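Local atomic coordinates of sorbitol-6-phosphate dehydrogenase (Erwinia amylovora CFBP1430, PDB entry 5O3Z), a protein that catalyses the NAD-dependent interconversion of sorbitol 6-phosphate and fructose 6-phosphate, as a member of the short-chain dehydrogenase/reductase family. Residues T182-M196 and G228-Y241. Residues are numbered along the deposited sequence; the frame is centred on the assembly and turned at random.
Sequences TVHSLMLGNLLKSPM and GCDYQDVLNVLLFY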
loop_
_atom_site.group_PDB
_atom_site.type_symbol
_atom_site.label_atom_id
_atom_site.label_comp_id
_atom_site.label_asym_id
_atom_site.label_seq_id
_atom_site.Cartn_x
_atom_site.Cartn_y
_atom_site.Cartn_z
ATOM N N THR A 182 -10.989 6.016 18.192
ATOM C CA THR A 182 -10.548 5.673 16.855
ATOM C C THR A 182 -10.566 6.885 15.877
ATOM O O THR A 182 -11.330 7.819 16.028
ATOM C CB THR A 182 -11.404 4.556 16.250
ATOM O OG1 THR A 182 -12.688 5.055 15.898
ATOM C CG2 THR A 182 -11.533 3.403 17.147
ATOM N N VAL A 183 -9.745 6.793 14.820
ATOM C CA VAL A 183 -9.448 7.882 13.886
ATOM C C VAL A 183 -9.310 7.254 12.504
ATOM O O VAL A 183 -8.525 6.283 12.359
ATOM C CB VAL A 183 -8.104 8.514 14.245
ATOM C CG1 VAL A 183 -7.875 9.840 13.435
ATOM C CG2 VAL A 183 -7.978 8.738 15.753
ATOM N N HIS A 184 -10.033 7.786 11.544
ATOM C CA HIS A 184 -10.050 7.379 10.131
ATOM C C HIS A 184 -10.041 8.516 9.196
ATOM O O HIS A 184 -10.518 9.610 9.533
ATOM C CB HIS A 184 -11.297 6.575 9.818
ATOM C CG HIS A 184 -11.452 5.358 10.656
ATOM N ND1 HIS A 184 -10.611 4.257 10.511
ATOM C CD2 HIS A 184 -12.295 5.074 11.688
ATOM C CE1 HIS A 184 -10.916 3.363 11.446
ATOM N NE2 HIS A 184 -11.947 3.825 12.170
ATOM N N SER A 185 -9.521 8.267 7.986
ATOM C CA SER A 185 -9.608 9.191 6.900
ATOM C C SER A 185 -10.435 8.518 5.817
ATOM O O SER A 185 -10.228 7.308 5.485
ATOM C CB SER A 185 -8.196 9.556 6.414
ATOM O OG SER A 185 -7.556 10.492 7.285
ATOM N N LEU A 186 -11.373 9.266 5.253
ATOM C CA LEU A 186 -12.237 8.745 4.211
ATOM C C LEU A 186 -11.774 9.222 2.899
ATOM O O LEU A 186 -11.762 10.419 2.660
ATOM C CB LEU A 186 -13.719 9.187 4.405
ATOM C CG LEU A 186 -14.458 8.812 5.672
ATOM C CD1 LEU A 186 -15.981 9.035 5.512
ATOM C CD2 LEU A 186 -14.129 7.362 6.090
ATOM N N MET A 187 -11.365 8.302 2.013
ATOM C CA MET A 187 -10.775 8.699 0.791
ATOM C C MET A 187 -11.809 8.778 -0.289
ATOM O O MET A 187 -12.088 7.827 -1.006
ATOM C CB MET A 187 -9.551 7.781 0.462
ATOM C CG MET A 187 -8.815 7.263 1.695
ATOM S SD MET A 187 -8.057 8.567 2.707
ATOM C CE MET A 187 -6.726 9.145 1.617
ATOM N N LEU A 188 -12.394 9.937 -0.481
ATOM C CA LEU A 188 -13.501 10.062 -1.441
ATOM C C LEU A 188 -13.083 10.084 -2.853
ATOM O O LEU A 188 -12.042 10.641 -3.204
ATOM C CB LEU A 188 -14.288 11.357 -1.181
ATOM C CG LEU A 188 -14.786 11.493 0.269
ATOM C CD1 LEU A 188 -15.676 12.700 0.364
ATOM C CD2 LEU A 188 -15.444 10.280 0.900
ATOM N N GLY A 189 -13.911 9.513 -3.743
ATOM C CA GLY A 189 -13.761 9.757 -5.158
ATOM C C GLY A 189 -14.348 11.132 -5.464
ATOM O O GLY A 189 -14.556 11.931 -4.556
ATOM N N ASN A 190 -14.664 11.367 -6.720
ATOM C CA ASN A 190 -15.074 12.662 -7.215
ATOM C C ASN A 190 -16.572 12.864 -6.983
ATOM O O ASN A 190 -17.374 11.987 -7.323
ATOM C CB ASN A 190 -14.812 12.767 -8.720
ATOM C CG ASN A 190 -13.337 12.694 -9.092
ATOM O OD1 ASN A 190 -12.524 13.502 -8.620
ATOM N ND2 ASN A 190 -13.006 11.815 -10.056
ATOM N N LEU A 191 -16.942 13.994 -6.380
ATOM C CA LEU A 191 -18.350 14.343 -6.095
ATOM C C LEU A 191 -18.840 15.143 -7.293
ATOM O O LEU A 191 -18.911 16.382 -7.274
ATOM C CB LEU A 191 -18.405 15.124 -4.812
ATOM C CG LEU A 191 -17.628 14.497 -3.655
ATOM C CD1 LEU A 191 -17.344 15.548 -2.606
ATOM C CD2 LEU A 191 -18.454 13.402 -3.039
ATOM N N LEU A 192 -19.140 14.422 -8.370
ATOM C CA LEU A 192 -19.338 15.018 -9.706
ATOM C C LEU A 192 -20.497 16.040 -9.775
ATOM O O LEU A 192 -20.460 16.985 -10.566
ATOM C CB LEU A 192 -19.556 13.915 -10.742
ATOM C CG LEU A 192 -18.468 12.868 -10.941
ATOM C CD1 LEU A 192 -18.945 11.725 -11.840
ATOM C CD2 LEU A 192 -17.229 13.513 -11.526
ATOM N N LYS A 193 -21.503 15.831 -8.940
ATOM C CA LYS A 193 -22.661 16.722 -8.840
ATOM C C LYS A 193 -22.545 17.748 -7.722
ATOM O O LYS A 193 -23.518 18.420 -7.389
ATOM C CB LYS A 193 -23.908 15.873 -8.653
ATOM C CG LYS A 193 -24.300 15.185 -9.953
ATOM C CD LYS A 193 -25.245 14.023 -9.682
ATOM C CE LYS A 193 -24.969 12.850 -10.620
ATOM N NZ LYS A 193 -25.799 11.671 -10.263
ATOM N N SER A 194 -21.360 17.884 -7.145
ATOM C CA SER A 194 -21.074 19.016 -6.308
ATOM C C SER A 194 -21.146 20.289 -7.113
ATOM O O SER A 194 -20.793 20.303 -8.276
ATOM C CB SER A 194 -19.677 18.917 -5.752
ATOM O OG SER A 194 -19.647 17.917 -4.764
ATOM N N PRO A 195 -21.639 21.373 -6.500
ATOM C CA PRO A 195 -21.468 22.725 -7.083
ATOM C C PRO A 195 -19.986 23.043 -7.411
ATOM O O PRO A 195 -19.648 23.496 -8.502
ATOM C CB PRO A 195 -21.980 23.644 -5.950
ATOM C CG PRO A 195 -22.997 22.817 -5.223
ATOM C CD PRO A 195 -22.630 21.362 -5.402
ATOM N N MET A 196 -19.127 22.784 -6.434
ATOM C CA MET A 196 -17.684 22.857 -6.606
ATOM C C MET A 196 -17.274 22.242 -7.955
ATOM O O MET A 196 -16.636 22.911 -8.785
ATOM C CB MET A 196 -16.999 22.072 -5.477
ATOM C CG MET A 196 -17.393 22.468 -4.042
ATOM S SD MET A 196 -18.955 21.804 -3.348
ATOM C CE MET A 196 -18.513 20.151 -2.731
ATOM N N GLY A 228 -20.262 8.487 -10.181
ATOM C CA GLY A 228 -19.529 9.409 -9.318
ATOM C C GLY A 228 -19.827 9.205 -7.857
ATOM O O GLY A 228 -20.732 8.442 -7.483
ATOM N N CYS A 229 -19.074 9.839 -6.974
ATOM C CA CYS A 229 -19.319 9.634 -5.556
ATOM C C CYS A 229 -20.479 10.520 -5.143
ATOM O O CYS A 229 -20.539 11.676 -5.488
ATOM C CB CYS A 229 -18.080 9.924 -4.697
ATOM S SG CYS A 229 -18.224 9.638 -2.926
ATOM N N ASP A 230 -21.376 10.027 -4.344
ATOM C CA ASP A 230 -22.374 10.968 -3.860
ATOM C C ASP A 230 -22.370 11.140 -2.355
ATOM O O ASP A 230 -21.709 10.420 -1.602
ATOM C CB ASP A 230 -23.757 10.688 -4.516
ATOM C CG ASP A 230 -24.452 9.453 -3.952
ATOM O OD1 ASP A 230 -23.996 8.947 -2.909
ATOM O OD2 ASP A 230 -25.494 9.008 -4.528
ATOM N N TYR A 231 -23.100 12.145 -1.888
ATOM C CA TYR A 231 -22.980 12.545 -0.488
ATOM C C TYR A 231 -23.477 11.477 0.426
ATOM O O TYR A 231 -23.035 11.336 1.599
ATOM C CB TYR A 231 -23.754 13.874 -0.206
ATOM C CG TYR A 231 -23.272 15.180 -0.853
ATOM C CD1 TYR A 231 -21.919 15.427 -1.148
ATOM C CD2 TYR A 231 -24.170 16.201 -1.096
ATOM C CE1 TYR A 231 -21.514 16.648 -1.678
ATOM C CE2 TYR A 231 -23.769 17.419 -1.637
ATOM C CZ TYR A 231 -22.440 17.634 -1.932
ATOM O OH TYR A 231 -22.050 18.837 -2.462
ATOM N N GLN A 232 -24.465 10.719 -0.052
ATOM C CA GLN A 232 -25.017 9.655 0.776
ATOM C C GLN A 232 -24.009 8.505 1.007
ATOM O O GLN A 232 -23.948 7.922 2.079
ATOM C CB GLN A 232 -26.353 9.132 0.179
ATOM C CG GLN A 232 -27.046 8.107 1.058
ATOM C CD GLN A 232 -27.644 8.724 2.288
ATOM O OE1 GLN A 232 -28.318 9.750 2.181
ATOM N NE2 GLN A 232 -27.413 8.160 3.409
ATOM N N ASP A 233 -23.199 8.202 0.005
ATOM C CA ASP A 233 -22.118 7.174 0.215
ATOM C C ASP A 233 -21.199 7.617 1.321
ATOM O O ASP A 233 -20.854 6.893 2.169
ATOM C CB ASP A 233 -21.295 6.991 -1.048
ATOM C CG ASP A 233 -22.108 6.652 -2.234
ATOM O OD1 ASP A 233 -22.961 5.730 -2.145
ATOM O OD2 ASP A 233 -21.879 7.292 -3.247
ATOM N N VAL A 234 -20.867 8.896 1.332
ATOM C CA VAL A 234 -20.019 9.421 2.373
ATOM C C VAL A 234 -20.605 9.235 3.747
ATOM O O VAL A 234 -19.974 8.706 4.672
ATOM C CB VAL A 234 -19.675 10.908 2.110
ATOM C CG1 VAL A 234 -18.750 11.445 3.192
ATOM C CG2 VAL A 234 -18.992 11.086 0.761
ATOM N N LEU A 235 -21.850 9.721 3.889
ATOM C CA LEU A 235 -22.624 9.578 5.100
ATOM C C LEU A 235 -22.690 8.155 5.600
ATOM O O LEU A 235 -22.416 7.894 6.761
ATOM C CB LEU A 235 -24.025 10.201 4.854
ATOM C CG LEU A 235 -24.998 10.254 6.037
ATOM C CD1 LEU A 235 -24.422 11.031 7.212
ATOM C CD2 LEU A 235 -26.304 10.895 5.576
ATOM N N ASN A 236 -22.929 7.210 4.669
ATOM C CA ASN A 236 -23.094 5.784 5.003
ATOM C C ASN A 236 -21.904 5.268 5.711
ATOM O O ASN A 236 -21.993 4.760 6.849
ATOM C CB ASN A 236 -23.431 4.979 3.723
ATOM C CG ASN A 236 -24.902 5.150 3.300
ATOM O OD1 ASN A 236 -25.713 5.639 4.092
ATOM N ND2 ASN A 236 -25.249 4.776 2.035
ATOM N N VAL A 237 -20.739 5.476 5.066
ATOM C CA VAL A 237 -19.463 5.005 5.566
ATOM C C VAL A 237 -19.078 5.747 6.870
ATOM O O VAL A 237 -18.614 5.154 7.860
ATOM C CB VAL A 237 -18.383 5.227 4.480
ATOM C CG1 VAL A 237 -16.999 4.949 5.011
ATOM C CG2 VAL A 237 -18.629 4.390 3.224
ATOM N N LEU A 238 -19.230 7.059 6.832
ATOM C CA LEU A 238 -19.021 7.853 8.050
ATOM C C LEU A 238 -19.768 7.265 9.257
ATOM O O LEU A 238 -19.201 7.022 10.351
ATOM C CB LEU A 238 -19.386 9.304 7.776
ATOM C CG LEU A 238 -18.958 10.300 8.868
ATOM C CD1 LEU A 238 -18.813 11.660 8.223
ATOM C CD2 LEU A 238 -19.961 10.380 10.002
ATOM N N LEU A 239 -21.037 6.950 9.041
ATOM C CA LEU A 239 -21.891 6.466 10.151
ATOM C C LEU A 239 -21.423 5.142 10.667
ATOM O O LEU A 239 -21.464 4.892 11.885
ATOM C CB LEU A 239 -23.336 6.357 9.709
ATOM C CG LEU A 239 -24.093 7.680 9.468
ATOM C CD1 LEU A 239 -25.510 7.426 8.939
ATOM C CD2 LEU A 239 -24.090 8.520 10.720
ATOM N N PHE A 240 -20.895 4.298 9.762
ATOM C CA PHE A 240 -20.504 2.998 10.190
ATOM C C PHE A 240 -19.273 3.145 11.015
ATOM O O PHE A 240 -19.239 2.664 12.172
ATOM C CB PHE A 240 -20.311 2.017 8.998
ATOM C CG PHE A 240 -19.706 0.735 9.439
ATOM C CD1 PHE A 240 -20.426 -0.130 10.266
ATOM C CD2 PHE A 240 -18.376 0.463 9.203
ATOM C CE1 PHE A 240 -19.854 -1.291 10.763
ATOM C CE2 PHE A 240 -17.795 -0.684 9.684
ATOM C CZ PHE A 240 -18.539 -1.572 10.468
ATOM N N TYR A 241 -18.226 3.824 10.484
ATOM C CA TYR A 241 -16.965 3.992 11.275
ATOM C C TYR A 241 -17.113 4.846 12.565
ATOM O O TYR A 241 -16.376 4.704 13.547
ATOM C CB TYR A 241 -15.749 4.366 10.377
ATOM C CG TYR A 241 -15.312 3.198 9.437
ATOM C CD1 TYR A 241 -14.403 2.245 9.868
ATOM C CD2 TYR A 241 -15.829 3.046 8.185
ATOM C CE1 TYR A 241 -14.057 1.134 9.045
ATOM C CE2 TYR A 241 -15.460 1.985 7.360
ATOM C CZ TYR A 241 -14.575 1.053 7.782
ATOM O OH TYR A 241 -14.152 0.005 6.995
HETATM O O HOH W 1 -14.078 3.189 14.370
#
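The carbonyl oxygen of Asn190 takes the backbone N-H of Cys229 at 2.8 Å (Cys229 N to Asn190 O), the donor tilted 23° from the carbonyl plane, and also receives a weak bond from Leu192 N. Next to it, Leu191 CA lies 3.5 Å from Cys229 O in a nearly straight CA-H...O contact, so two loops join through their backbones. Leu192 CD1 presses on Gly228 CA, and Leu191 points CD2 at Cys229 SG while CD1 reaches the edge of the Tyr231 ring. Beyond the loops, strand 182-188 and helix segment 231-241 run nearly antiparallel, axes at 162°. Leu188 straddles Val234 CG2 with both methyls, Leu188 CD2 3.6 Å from Val234 CG2; Leu186 sends CD2 to Val237 CG1 and CD1 over the helix backbone near Leu238. At the far end the Tyr241 ring turns its edge to the face of His184, Tyr241 CD1 3.7 Å from His184 NE2, with the planes at 61°. A water in the His184 ring plane links His184 NE2 to Thr182 OG1 and donates to Tyr241 O; Cys249 O and Arg139 NE add weak bonds to NE2 and Tyr241 O, respectively. Tyr241 OH bonds Tyr241 OH of the second subunit. Asp230 OD1 accepts from Asp233 N and Asp233 OD2 from Asp230 N, a capping box at the helix start. This Rossmann-type strand-helix packing thus has an apolar middle, with backbone N-H groups meeting the Asn190 carbonyl at one end and water meeting that of Tyr241 at the other.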